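Computational Design of Enzyme (Synthetic construct, PDB 3TP4) is a computationally designed enzyme on a glycosyl hydrolase TIM-barrel scaffold, probably built to carry an activated serine in a Ser-His-Glu catalytic triad. Local coordinates at residues Val107-Ala112 / Pro167-Pro172; Leu214-Pro219 / Val240-Leu245; Gly225-Tyr230 / Ala268-Glu273; Gly275-Phe280 / Arg315-Glu320. All blocks are in the same frame, centred on the assembly; numbering follows the deposited sequence.

Contact 1 (Val107-Ala112 / Pro167-Pro172); sequences VNTVGA and PIVFRP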
loop_
_atom_site.group_PDB
_atom_site.type_symbol
_atom_site.label_atom_id
_atom_site.label_comp_id
_atom_site.label_asym_id
_atom_site.label_seq_id
_atom_site.Cartn_x
_atom_site.Cartn_y
_atom_site.Cartn_z
ATOM N N VAL A 107 0.280 -15.574 -1.196
ATOM C CA VAL A 107 1.070 -14.339 -1.199
ATOM C C VAL A 107 0.519 -13.399 -0.119
ATOM O O VAL A 107 -0.691 -13.242 0.026
ATOM C CB VAL A 107 1.021 -13.635 -2.588
ATOM C CG1 VAL A 107 1.679 -12.241 -2.540
ATOM C CG2 VAL A 107 1.691 -14.507 -3.653
ATOM N N ASN A 108 1.408 -12.786 0.649
ATOM C CA ASN A 108 0.987 -11.959 1.770
ATOM C C ASN A 108 0.953 -10.472 1.441
ATOM O O ASN A 108 1.898 -9.931 0.857
ATOM C CB ASN A 108 1.907 -12.185 2.982
ATOM C CG ASN A 108 1.653 -13.520 3.672
ATOM O OD1 ASN A 108 0.729 -13.647 4.478
ATOM N ND2 ASN A 108 2.480 -14.515 3.368
ATOM N N THR A 109 -0.132 -9.814 1.826
ATOM C CA THR A 109 -0.179 -8.360 1.781
ATOM C C THR A 109 -0.539 -7.802 3.157
ATOM O O THR A 109 -1.400 -8.348 3.856
ATOM C CB THR A 109 -1.170 -7.846 0.732
ATOM O OG1 THR A 109 -1.103 -6.414 0.687
ATOM C CG2 THR A 109 -2.586 -8.267 1.088
ATOM N N VAL A 110 0.143 -6.725 3.540
ATOM C CA VAL A 110 -0.036 -6.087 4.839
ATOM C C VAL A 110 -0.279 -4.603 4.616
ATOM O O VAL A 110 0.520 -3.921 3.964
ATOM C CB VAL A 110 1.213 -6.253 5.727
ATOM C CG1 VAL A 110 1.131 -5.320 6.935
ATOM C CG2 VAL A 110 1.406 -7.731 6.154
ATOM N N GLY A 111 -1.389 -4.103 5.147
ATOM C CA GLY A 111 -1.777 -2.717 4.930
ATOM C C GLY A 111 -1.822 -1.961 6.245
ATOM O O GLY A 111 -2.170 -2.528 7.274
ATOM N N ALA A 112 -1.446 -0.688 6.220
ATOM C CA ALA A 112 -1.559 0.166 7.397
ATOM C C ALA A 112 -2.643 1.200 7.133
ATOM O O ALA A 112 -2.466 2.093 6.298
ATOM C CB ALA A 112 -0.223 0.855 7.691
ATOM N N PRO A 167 8.541 -12.488 1.132
ATOM C CA PRO A 167 8.172 -11.180 0.575
ATOM C C PRO A 167 6.775 -10.756 1.011
ATOM O O PRO A 167 5.890 -11.595 1.184
ATOM C CB PRO A 167 8.235 -11.409 -0.942
ATOM C CG PRO A 167 9.173 -12.586 -1.099
ATOM C CD PRO A 167 8.878 -13.465 0.082
ATOM N N ILE A 168 6.597 -9.454 1.207
ATOM C CA ILE A 168 5.340 -8.894 1.673
ATOM C C ILE A 168 4.992 -7.668 0.831
ATOM O O ILE A 168 5.838 -6.798 0.607
ATOM C CB ILE A 168 5.436 -8.472 3.162
ATOM C CG1 ILE A 168 5.525 -9.705 4.063
ATOM C CG2 ILE A 168 4.224 -7.648 3.576
ATOM C CD1 ILE A 168 5.845 -9.364 5.502
ATOM N N VAL A 169 3.765 -7.616 0.337
ATOM C CA VAL A 169 3.288 -6.425 -0.354
ATOM C C VAL A 169 2.747 -5.490 0.711
ATOM O O VAL A 169 1.677 -5.736 1.287
ATOM C CB VAL A 169 2.182 -6.773 -1.365
ATOM C CG1 VAL A 169 1.715 -5.516 -2.095
ATOM C CG2 VAL A 169 2.689 -7.820 -2.346
ATOM N N PHE A 170 3.520 -4.453 1.015
ATOM C CA PHE A 170 3.204 -3.543 2.110
ATOM C C PHE A 170 2.531 -2.300 1.565
ATOM O O PHE A 170 3.067 -1.651 0.672
ATOM C CB PHE A 170 4.488 -3.130 2.849
ATOM C CG PHE A 170 4.256 -2.137 3.935
ATOM C CD1 PHE A 170 3.382 -2.423 4.978
ATOM C CD2 PHE A 170 4.911 -0.913 3.926
ATOM C CE1 PHE A 170 3.166 -1.510 5.991
ATOM C CE2 PHE A 170 4.700 0.006 4.938
ATOM C CZ PHE A 170 3.830 -0.289 5.968
ATOM N N ARG A 171 1.358 -1.978 2.101
ATOM C CA ARG A 171 0.572 -0.849 1.633
ATOM C C ARG A 171 0.425 0.183 2.740
ATOM O O ARG A 171 -0.495 0.097 3.563
ATOM C CB ARG A 171 -0.817 -1.307 1.189
ATOM C CG ARG A 171 -1.684 -0.166 0.692
ATOM C CD ARG A 171 -3.068 -0.647 0.274
ATOM N NE ARG A 171 -3.829 0.443 -0.329
ATOM C CZ ARG A 171 -5.080 0.336 -0.764
ATOM N NH1 ARG A 171 -5.727 -0.829 -0.678
ATOM N NH2 ARG A 171 -5.676 1.399 -1.287
ATOM N N PRO A 172 1.323 1.176 2.761
ATOM C CA PRO A 172 1.327 2.136 3.876
ATOM C C PRO A 172 0.344 3.307 3.726
ATOM O O PRO A 172 0.426 4.074 2.766
ATOM C CB PRO A 172 2.773 2.645 3.888
ATOM C CG PRO A 172 3.232 2.515 2.479
ATOM C CD PRO A 172 2.491 1.334 1.872
HETATM O O HOH W 1 4.197 -13.420 0.309
#
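Strands 107-112 and 168-172 are neighbouring parallel staves of the TIM barrel, with the axes of these short segments 4.6 Å apart and 17° from parallel. Four backbone bonds lace them: V169 N to N108 O, V110 N to V169 O, R171 N to V110 O and A112 N to R171 O. R171 N, 2.8 Å from V110 O, lies in the carbonyl plane, whereas A112 N sits above that of R171 O. At the start of the pair, a water accepts from N108 N and donates to P167 O, 2.6 Å away.

Apolar contacts gather on the face that carries V110, I168 and F170. The V110 and I168 side chains cross obliquely, CG2 to CG2 at 3.8 Å, while the CG1 branch of V110 reaches F170 CD1 at 4.2 Å. Beyond them, helix 87-104 packs on this face, F94 against V110 and I98 against I168.

T109, V169 and R171 point to the barrel interior. R171 runs fully extended away from strand 107-112 to a salt bridge with D246 and a hydrogen bond to G218 O. T109 touches the residues of the probable Ser-His-Glu triad; its OG1 stands anti to the backbone N (chi1 -177°), swings across to the neighbouring strand and donates to V169 O at 2.9 Å from above the carbonyl plane, sharing that oxygen with V110 N.

Contact 2 (Leu214-Pro219 / Val240-Leu245); sequences LYAWGP and VDVLGL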
loop_
_atom_site.group_PDB
_atom_site.type_symbol
_atom_site.label_atom_id
_atom_site.label_comp_id
_atom_site.label_asym_id
_atom_site.label_seq_id
_atom_site.Cartn_x
_atom_site.Cartn_y
_atom_site.Cartn_z
ATOM N N LEU A 214 7.520 -5.145 -1.031
ATOM C CA LEU A 214 7.091 -4.461 -2.242
ATOM C C LEU A 214 6.100 -3.405 -1.758
ATOM O O LEU A 214 5.374 -3.634 -0.795
ATOM C CB LEU A 214 6.407 -5.433 -3.206
ATOM C CG LEU A 214 7.299 -6.562 -3.732
ATOM C CD1 LEU A 214 6.533 -7.515 -4.662
ATOM C CD2 LEU A 214 8.543 -5.984 -4.446
ATOM N N TYR A 215 6.085 -2.244 -2.399
ATOM C CA TYR A 215 5.318 -1.117 -1.881
ATOM C C TYR A 215 4.074 -0.846 -2.706
ATOM O O TYR A 215 4.158 -0.584 -3.898
ATOM C CB TYR A 215 6.205 0.129 -1.765
ATOM C CG TYR A 215 7.230 -0.019 -0.666
ATOM C CD1 TYR A 215 8.502 -0.530 -0.934
ATOM C CD2 TYR A 215 6.916 0.310 0.642
ATOM C CE1 TYR A 215 9.438 -0.683 0.069
ATOM C CE2 TYR A 215 7.843 0.157 1.658
ATOM C CZ TYR A 215 9.099 -0.336 1.363
ATOM O OH TYR A 215 10.009 -0.486 2.377
ATOM N N ALA A 216 2.918 -0.930 -2.060
ATOM C CA ALA A 216 1.650 -0.718 -2.746
ATOM C C ALA A 216 1.033 0.624 -2.366
ATOM O O ALA A 216 1.191 1.104 -1.241
ATOM C CB ALA A 216 0.674 -1.867 -2.442
ATOM N N TRP A 217 0.339 1.221 -3.328
ATOM C CA TRP A 217 -0.398 2.463 -3.138
ATOM C C TRP A 217 -1.665 2.388 -3.975
ATOM O O TRP A 217 -1.605 2.106 -5.167
ATOM C CB TRP A 217 0.437 3.654 -3.610
ATOM C CG TRP A 217 -0.354 4.929 -3.863
ATOM C CD1 TRP A 217 -0.704 5.887 -2.935
ATOM C CD2 TRP A 217 -0.865 5.388 -5.126
ATOM N NE1 TRP A 217 -1.394 6.920 -3.562
ATOM C CE2 TRP A 217 -1.511 6.628 -4.898
ATOM C CE3 TRP A 217 -0.844 4.868 -6.430
ATOM C CZ2 TRP A 217 -2.120 7.350 -5.926
ATOM C CZ3 TRP A 217 -1.451 5.581 -7.440
ATOM C CH2 TRP A 217 -2.080 6.813 -7.186
ATOM N N GLY A 218 -2.808 2.627 -3.348
ATOM C CA GLY A 218 -4.066 2.748 -4.074
ATOM C C GLY A 218 -4.846 3.901 -3.471
ATOM O O GLY A 218 -5.032 3.942 -2.255
ATOM N N PRO A 219 -5.292 4.855 -4.307
ATOM C CA PRO A 219 -5.854 6.087 -3.748
ATOM C C PRO A 219 -7.359 6.016 -3.484
ATOM O O PRO A 219 -7.926 6.998 -3.011
ATOM C CB PRO A 219 -5.553 7.120 -4.833
ATOM C CG PRO A 219 -5.637 6.336 -6.099
ATOM C CD PRO A 219 -5.088 4.954 -5.762
ATOM N N VAL A 240 6.709 3.547 -5.503
ATOM C CA VAL A 240 5.582 2.618 -5.613
ATOM C C VAL A 240 5.902 1.452 -6.559
ATOM O O VAL A 240 6.364 1.681 -7.680
ATOM C CB VAL A 240 4.334 3.343 -6.162
ATOM C CG1 VAL A 240 3.176 2.358 -6.352
ATOM C CG2 VAL A 240 3.924 4.495 -5.230
ATOM N N ASP A 241 5.667 0.218 -6.108
ATOM C CA ASP A 241 5.799 -0.967 -6.971
ATOM C C ASP A 241 4.456 -1.411 -7.571
ATOM O O ASP A 241 4.397 -1.876 -8.714
ATOM C CB ASP A 241 6.364 -2.157 -6.187
ATOM C CG ASP A 241 7.800 -1.947 -5.722
ATOM O OD1 ASP A 241 8.677 -1.637 -6.570
ATOM O OD2 ASP A 241 8.042 -2.108 -4.501
ATOM N N VAL A 242 3.390 -1.284 -6.784
ATOM C CA VAL A 242 2.058 -1.804 -7.147
ATOM C C VAL A 242 1.008 -0.697 -7.059
ATOM O O VAL A 242 0.847 -0.072 -6.009
ATOM C CB VAL A 242 1.607 -2.949 -6.193
ATOM C CG1 VAL A 242 0.158 -3.380 -6.483
ATOM C CG2 VAL A 242 2.552 -4.156 -6.284
ATOM N N LEU A 243 0.286 -0.479 -8.158
ATOM C CA LEU A 243 -0.738 0.551 -8.227
ATOM C C LEU A 243 -2.095 -0.089 -8.015
ATOM O O LEU A 243 -2.435 -1.069 -8.695
ATOM C CB LEU A 243 -0.718 1.224 -9.600
ATOM C CG LEU A 243 0.629 1.795 -10.041
ATOM C CD1 LEU A 243 0.583 2.170 -11.509
ATOM C CD2 LEU A 243 0.973 2.995 -9.205
ATOM N N GLY A 244 -2.877 0.470 -7.099
ATOM C CA GLY A 244 -4.117 -0.162 -6.681
ATOM C C GLY A 244 -5.408 0.575 -7.007
ATOM O O GLY A 244 -5.407 1.608 -7.672
ATOM N N LEU A 245 -6.513 0.015 -6.522
ATOM C CA LEU A 245 -7.851 0.541 -6.755
ATOM C C LEU A 245 -8.766 -0.149 -5.765
ATOM O O LEU A 245 -8.736 -1.379 -5.643
ATOM C CB LEU A 245 -8.338 0.196 -8.166
ATOM C CG LEU A 245 -9.684 0.811 -8.555
ATOM C CD1 LEU A 245 -9.486 2.284 -8.960
ATOM C CD2 LEU A 245 -10.330 0.025 -9.711
#
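Y215 O is gripped by two backbone donors, D241 N at 2.8 Å and V242 N at 3.1 Å, the first in the carbonyl plane and the second above it. The same D241 turns back on Y215 through its side chain: with CG beside its own backbone N (chi1 -66°), OD2 accepts Y215 N at 2.9 Å through its anti lone pair, and the carboxylate lies alongside the tyrosine with OD2 at the ring edge. OD1 meanwhile takes V9 N, tying two parts of the chain together. An alanine here removes the acceptor of Y215 N and V9 N and would probably loosen the entry to the strand.

V242 N already belongs to the parallel pairing of a beta-alpha-beta unit of the TIM barrel, continued by W217 N to V242 O and G244 N to W217 O. A216 and V242 meet CB to CB on one face. On the other, W217 CG stands anti to the backbone N, and the indole meets L243 CD2 with its CE3 edge at 3.8 Å. W217 CB touches V240 CG2 at 3.9 Å. P219 CD lies 3.7 Å above one face of the indole, and Y230 packs edge-to-face with it.

Contact 3 (Gly225-Tyr230 / Ala268-Glu273); sequences GNRDVY and AEIADE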
loop_
_atom_site.group_PDB
_atom_site.type_symbol
_atom_site.label_atom_id
_atom_site.label_comp_id
_atom_site.label_asym_id
_atom_site.label_seq_id
_atom_site.Cartn_x
_atom_site.Cartn_y
_atom_site.Cartn_z
ATOM N N GLY A 225 -12.216 6.766 -14.654
ATOM C CA GLY A 225 -11.073 6.610 -15.534
ATOM C C GLY A 225 -10.294 7.891 -15.732
ATOM O O GLY A 225 -9.527 8.000 -16.693
ATOM N N ASN A 226 -10.474 8.850 -14.821
ATOM C CA ASN A 226 -9.791 10.145 -14.918
ATOM C C ASN A 226 -8.428 10.132 -14.230
ATOM O O ASN A 226 -8.345 10.124 -13.007
ATOM C CB ASN A 226 -10.677 11.276 -14.376
ATOM C CG ASN A 226 -11.929 11.492 -15.234
ATOM O OD1 ASN A 226 -11.830 11.950 -16.370
ATOM N ND2 ASN A 226 -13.108 11.158 -14.691
ATOM N N ARG A 227 -7.362 10.148 -15.030
ATOM C CA ARG A 227 -6.020 9.886 -14.517
ATOM C C ARG A 227 -5.510 10.923 -13.539
ATOM O O ARG A 227 -4.869 10.570 -12.557
ATOM C CB ARG A 227 -5.015 9.695 -15.660
ATOM C CG ARG A 227 -5.121 8.317 -16.302
ATOM C CD ARG A 227 -4.615 8.272 -17.738
ATOM N NE ARG A 227 -3.164 8.174 -17.840
ATOM C CZ ARG A 227 -2.517 7.214 -18.498
ATOM N NH1 ARG A 227 -3.185 6.247 -19.111
ATOM N NH2 ARG A 227 -1.196 7.221 -18.541
ATOM N N ASP A 228 -5.786 12.198 -13.807
ATOM C CA ASP A 228 -5.287 13.260 -12.943
ATOM C C ASP A 228 -5.927 13.215 -11.564
ATOM O O ASP A 228 -5.296 13.580 -10.579
ATOM C CB ASP A 228 -5.488 14.640 -13.591
ATOM C CG ASP A 228 -4.667 14.810 -14.851
ATOM O OD1 ASP A 228 -3.635 14.113 -14.995
ATOM O OD2 ASP A 228 -5.054 15.642 -15.698
ATOM N N VAL A 229 -7.173 12.762 -11.483
ATOM C CA VAL A 229 -7.803 12.590 -10.183
ATOM C C VAL A 229 -7.162 11.390 -9.444
ATOM O O VAL A 229 -6.796 11.473 -8.266
ATOM C CB VAL A 229 -9.330 12.414 -10.329
ATOM C CG1 VAL A 229 -9.977 12.220 -8.978
ATOM C CG2 VAL A 229 -9.936 13.630 -11.064
ATOM N N TYR A 230 -7.011 10.278 -10.153
ATOM C CA TYR A 230 -6.357 9.096 -9.597
ATOM C C TYR A 230 -4.944 9.410 -9.101
ATOM O O TYR A 230 -4.528 8.951 -8.027
ATOM C CB TYR A 230 -6.291 8.002 -10.672
ATOM C CG TYR A 230 -5.584 6.715 -10.237
ATOM C CD1 TYR A 230 -6.214 5.795 -9.409
ATOM C CD2 TYR A 230 -4.297 6.427 -10.679
ATOM C CE1 TYR A 230 -5.576 4.605 -9.015
ATOM C CE2 TYR A 230 -3.651 5.247 -10.299
ATOM C CZ TYR A 230 -4.297 4.344 -9.469
ATOM O OH TYR A 230 -3.660 3.175 -9.104
ATOM N N ALA A 268 -4.181 -0.337 -15.173
ATOM C CA ALA A 268 -3.358 -1.254 -15.956
ATOM C C ALA A 268 -2.515 -0.467 -16.960
ATOM O O ALA A 268 -1.352 -0.788 -17.192
ATOM C CB ALA A 268 -4.236 -2.265 -16.691
ATOM N N GLU A 269 -3.123 0.557 -17.558
ATOM C CA GLU A 269 -2.437 1.375 -18.553
ATOM C C GLU A 269 -1.309 2.157 -17.902
ATOM O O GLU A 269 -0.201 2.227 -18.438
ATOM C CB GLU A 269 -3.416 2.338 -19.220
ATOM C CG GLU A 269 -4.306 1.693 -20.271
ATOM C CD GLU A 269 -5.398 2.632 -20.767
ATOM O OE1 GLU A 269 -5.434 3.806 -20.336
ATOM O OE2 GLU A 269 -6.227 2.188 -21.584
ATOM N N ILE A 270 -1.589 2.741 -16.739
ATOM C CA ILE A 270 -0.560 3.500 -16.025
ATOM C C ILE A 270 0.580 2.580 -15.590
ATOM O O ILE A 270 1.763 2.900 -15.761
ATOM C CB ILE A 270 -1.156 4.245 -14.810
ATOM C CG1 ILE A 270 -2.162 5.297 -15.289
ATOM C CG2 ILE A 270 -0.048 4.895 -13.985
ATOM C CD1 ILE A 270 -3.000 5.906 -14.184
ATOM N N ALA A 271 0.216 1.429 -15.029
ATOM C CA ALA A 271 1.202 0.423 -14.665
ATOM C C ALA A 271 2.064 0.061 -15.884
ATOM O O ALA A 271 3.296 0.121 -15.827
ATOM C CB ALA A 271 0.505 -0.834 -14.082
ATOM N N ASP A 272 1.419 -0.311 -16.982
ATOM C CA ASP A 272 2.158 -0.693 -18.193
ATOM C C ASP A 272 3.127 0.394 -18.648
ATOM O O ASP A 272 4.267 0.104 -19.006
ATOM C CB ASP A 272 1.206 -1.060 -19.331
ATOM C CG ASP A 272 0.511 -2.392 -19.101
ATOM O OD1 ASP A 272 0.908 -3.125 -18.162
ATOM O OD2 ASP A 272 -0.430 -2.703 -19.859
ATOM N N GLU A 273 2.683 1.647 -18.629
ATOM C CA GLU A 273 3.557 2.738 -19.061
ATOM C C GLU A 273 4.752 2.905 -18.130
ATOM O O GLU A 273 5.836 3.285 -18.566
ATOM C CB GLU A 273 2.772 4.040 -19.166
ATOM C CG GLU A 273 1.719 3.980 -20.251
ATOM C CD GLU A 273 0.653 5.040 -20.090
ATOM O OE1 GLU A 273 0.861 5.970 -19.275
ATOM O OE2 GLU A 273 -0.392 4.935 -20.776
HETATM O O HOH W 2 -6.141 5.819 -18.992
#
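R227 leaves helix 227-230 with CG beside its backbone N (chi1 -77°), stretches through chi2 and then bends at chi3 (81°), which delivers its guanidinium to helix 254-274. E273, extended beyond CG, comes to meet it tip to tip. NH2 of R227 donates to E273 OE1 at 2.5 Å, almost in the guanidinium plane and on the syn lone pair of the carboxylate, although the bond is bent (139° at the hydrogen). E269, one turn earlier, approaches at about a right angle; its OE1 forms a looser salt bridge with R227 NH1 at 3.5 Å. A water accepts from R227 NH1 and donates to E269 OE1.

Beneath these charges lies I270, whose CG1 stands 3.7 Å above the centre of the guanidinium plane, so that one face of the cation rests on hydrocarbon while its edge serves the acids. CD1 of I270 also touches R227 CG, and it meets Y230 CD2 at 3.8 Å as the side chains slide past each other. Y230 is held at its far end by a hydrogen bond from OH to G244 O.

An alanine in place of R227 removes the cation shared by E269 and E273 and would probably loosen the hold between the helices. The arrangement is a salt-bridge network over an apolar contact, joining two helices on the outer layer of the TIM barrel.

Contact 4 (Gly275-Phe280 / Arg315-Glu320); sequences GKVSAF and RNAYME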
loop_
_atom_site.group_PDB
_atom_site.type_symbol
_atom_site.label_atom_id
_atom_site.label_comp_id
_atom_site.label_asym_id
_atom_site.label_seq_id
_atom_site.Cartn_x
_atom_site.Cartn_y
_atom_site.Cartn_z
ATOM N N GLY A 275 6.093 0.447 -16.314
ATOM C CA GLY A 275 6.761 -0.828 -16.112
ATOM C C GLY A 275 6.500 -1.354 -14.711
ATOM O O GLY A 275 7.349 -2.008 -14.114
ATOM N N LYS A 276 5.323 -1.043 -14.178
ATOM C CA LYS A 276 4.955 -1.454 -12.829
ATOM C C LYS A 276 3.833 -2.487 -12.857
ATOM O O LYS A 276 3.384 -2.907 -13.924
ATOM C CB LYS A 276 4.530 -0.232 -11.999
ATOM C CG LYS A 276 5.686 0.769 -11.753
ATOM C CD LYS A 276 5.246 1.930 -10.861
ATOM C CE LYS A 276 6.388 2.953 -10.678
ATOM N NZ LYS A 276 7.615 2.284 -10.172
ATOM N N VAL A 277 3.392 -2.892 -11.673
ATOM C CA VAL A 277 2.281 -3.826 -11.522
ATOM C C VAL A 277 1.032 -3.075 -11.080
ATOM O O VAL A 277 1.114 -2.181 -10.243
ATOM C CB VAL A 277 2.611 -4.883 -10.446
ATOM C CG1 VAL A 277 1.340 -5.651 -10.019
ATOM C CG2 VAL A 277 3.700 -5.831 -10.943
ATOM N N SER A 278 -0.118 -3.417 -11.652
ATOM C CA SER A 278 -1.379 -2.896 -11.139
ATOM C C SER A 278 -2.188 -4.041 -10.552
ATOM O O SER A 278 -2.057 -5.193 -10.986
ATOM C CB SER A 278 -2.179 -2.208 -12.243
ATOM O OG SER A 278 -2.461 -3.121 -13.299
ATOM N N ALA A 279 -3.033 -3.730 -9.571
ATOM C CA ALA A 279 -3.863 -4.753 -8.935
ATOM C C ALA A 279 -5.168 -4.126 -8.471
ATOM O O ALA A 279 -5.209 -2.940 -8.151
ATOM C CB ALA A 279 -3.132 -5.375 -7.755
ATOM N N PHE A 280 -6.235 -4.917 -8.461
ATOM C CA PHE A 280 -7.536 -4.481 -7.940
ATOM C C PHE A 280 -7.494 -4.671 -6.411
ATOM O O PHE A 280 -8.096 -5.597 -5.864
ATOM C CB PHE A 280 -8.640 -5.334 -8.592
ATOM C CG PHE A 280 -10.059 -4.847 -8.345
ATOM C CD1 PHE A 280 -10.324 -3.744 -7.536
ATOM C CD2 PHE A 280 -11.135 -5.530 -8.917
ATOM C CE1 PHE A 280 -11.654 -3.321 -7.302
ATOM C CE2 PHE A 280 -12.456 -5.126 -8.693
ATOM C CZ PHE A 280 -12.723 -4.024 -7.893
ATOM N N ARG A 315 -5.817 -6.862 -17.103
ATOM C CA ARG A 315 -4.382 -6.783 -16.765
ATOM C C ARG A 315 -4.135 -6.302 -15.327
ATOM O O ARG A 315 -3.423 -5.324 -15.072
ATOM C CB ARG A 315 -3.591 -5.979 -17.804
ATOM C CG ARG A 315 -3.496 -6.717 -19.156
ATOM C CD ARG A 315 -2.706 -5.918 -20.217
ATOM N NE ARG A 315 -1.391 -5.555 -19.708
ATOM C CZ ARG A 315 -0.429 -6.427 -19.421
ATOM N NH1 ARG A 315 -0.617 -7.730 -19.615
ATOM N NH2 ARG A 315 0.726 -5.992 -18.940
ATOM N N ASN A 316 -4.717 -7.040 -14.393
ATOM C CA ASN A 316 -4.607 -6.737 -12.976
ATOM C C ASN A 316 -4.317 -7.989 -12.144
ATOM O O ASN A 316 -4.952 -9.023 -12.319
ATOM C CB ASN A 316 -5.859 -5.998 -12.511
ATOM C CG ASN A 316 -5.798 -4.529 -12.872
ATOM O OD1 ASN A 316 -4.960 -3.807 -12.345
ATOM N ND2 ASN A 316 -6.643 -4.093 -13.803
ATOM N N ALA A 317 -3.336 -7.881 -11.258
ATOM C CA ALA A 317 -2.680 -9.051 -10.673
ATOM C C ALA A 317 -3.467 -9.780 -9.591
ATOM O O ALA A 317 -3.382 -11.001 -9.485
ATOM C CB ALA A 317 -1.314 -8.661 -10.146
ATOM N N TYR A 318 -4.195 -9.033 -8.770
ATOM C CA TYR A 318 -4.995 -9.636 -7.706
ATOM C C TYR A 318 -6.185 -8.771 -7.320
ATOM O O TYR A 318 -6.290 -7.609 -7.736
ATOM C CB TYR A 318 -4.131 -9.979 -6.473
ATOM C CG TYR A 318 -3.419 -8.809 -5.795
ATOM C CD1 TYR A 318 -2.113 -8.465 -6.149
ATOM C CD2 TYR A 318 -4.032 -8.081 -4.773
ATOM C CE1 TYR A 318 -1.446 -7.416 -5.530
ATOM C CE2 TYR A 318 -3.363 -7.013 -4.129
ATOM C CZ TYR A 318 -2.070 -6.697 -4.515
ATOM O OH TYR A 318 -1.397 -5.645 -3.914
HETATM N N MSE A 319 -7.091 -9.352 -6.546
HETATM C CA MSE A 319 -8.251 -8.630 -6.037
HETATM C C MSE A 319 -8.624 -9.217 -4.678
HETATM O O MSE A 319 -8.945 -10.400 -4.568
HETATM C CB MSE A 319 -9.424 -8.759 -7.009
HETATM C CG MSE A 319 -9.839 -10.193 -7.259
HETATM SE SE MSE A 319 -11.010 -10.308 -8.823
HETATM C CE MSE A 319 -12.525 -9.241 -8.187
ATOM N N GLU A 320 -8.568 -8.383 -3.644
ATOM C CA GLU A 320 -8.748 -8.836 -2.273
ATOM C C GLU A 320 -10.068 -8.311 -1.713
ATOM O O GLU A 320 -10.394 -7.131 -1.877
ATOM C CB GLU A 320 -7.580 -8.343 -1.396
ATOM C CG GLU A 320 -7.669 -8.859 0.043
ATOM C CD GLU A 320 -6.747 -8.099 1.002
ATOM O OE1 GLU A 320 -5.701 -7.570 0.560
ATOM O OE2 GLU A 320 -7.066 -8.053 2.208
#
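S278 and N316 make the polar heart of this contact. With OG in the crowded position between backbone N and carbonyl carbon (chi1 59°), the serine donates to N316 OD1 at 2.8 Å, arriving well above the plane of the amide carbonyl. The backbone joins the same two neighbourhoods, A317 N donating to S278 O at 3.0 Å in the carbonyl plane. Further along, F280 N makes a weak, bent bond to Y318 O, and M319 CA lies 3.0 Å from F280 O in a CA-H...O contact.

Apolar groups fill in around these bonds. The methyl of A279 sits over one face of the Y318 ring, a CH-pi contact with CB 3.5 Å from the ring centroid. V277 CG1 reaches A317 CB at 4.0 Å. F280 and M319, a selenomethionine, cross obliquely, with F280 CB 3.9 Å from M319 CB. The bend of M319 at chi3 brings its CE near F280 CD2.

In the next shell, N316 ND2 donates to A313 O and L264 O, which fixes the flip of the amide and leaves OD1 to face the serine. R315 is anchored by a salt bridge to D272. E320, within strand 318-321, turns away from 275-280 and is hydrogen-bonded through OE2 to H37 ND1. That pairing is consistent with the acid of a designed Ser-His-Glu charge relay, whose carboxylate would probably raise the basicity of the histidine.

From the N terminus, contact 1 comes first, closing the long, partly helical excursion between strands 107-113 and 168-174. Strand 213-217 then pairs with the latter, where F170 N meets L214 O at 2.7 Å, and contact 2 carries the sheet on to strand 242-249. Contact 3 crosses contact 2, its first segment lying inside the loop that contact 2 closes and its second beyond it; it fastens helix 227-230 to helix 254-274 outside the strands. Contact 4 follows in series, closing the excursion that holds strand 282-285 and helix 299-308; inside the barrel, T109 of contact 1 packs against E320 of contact 4.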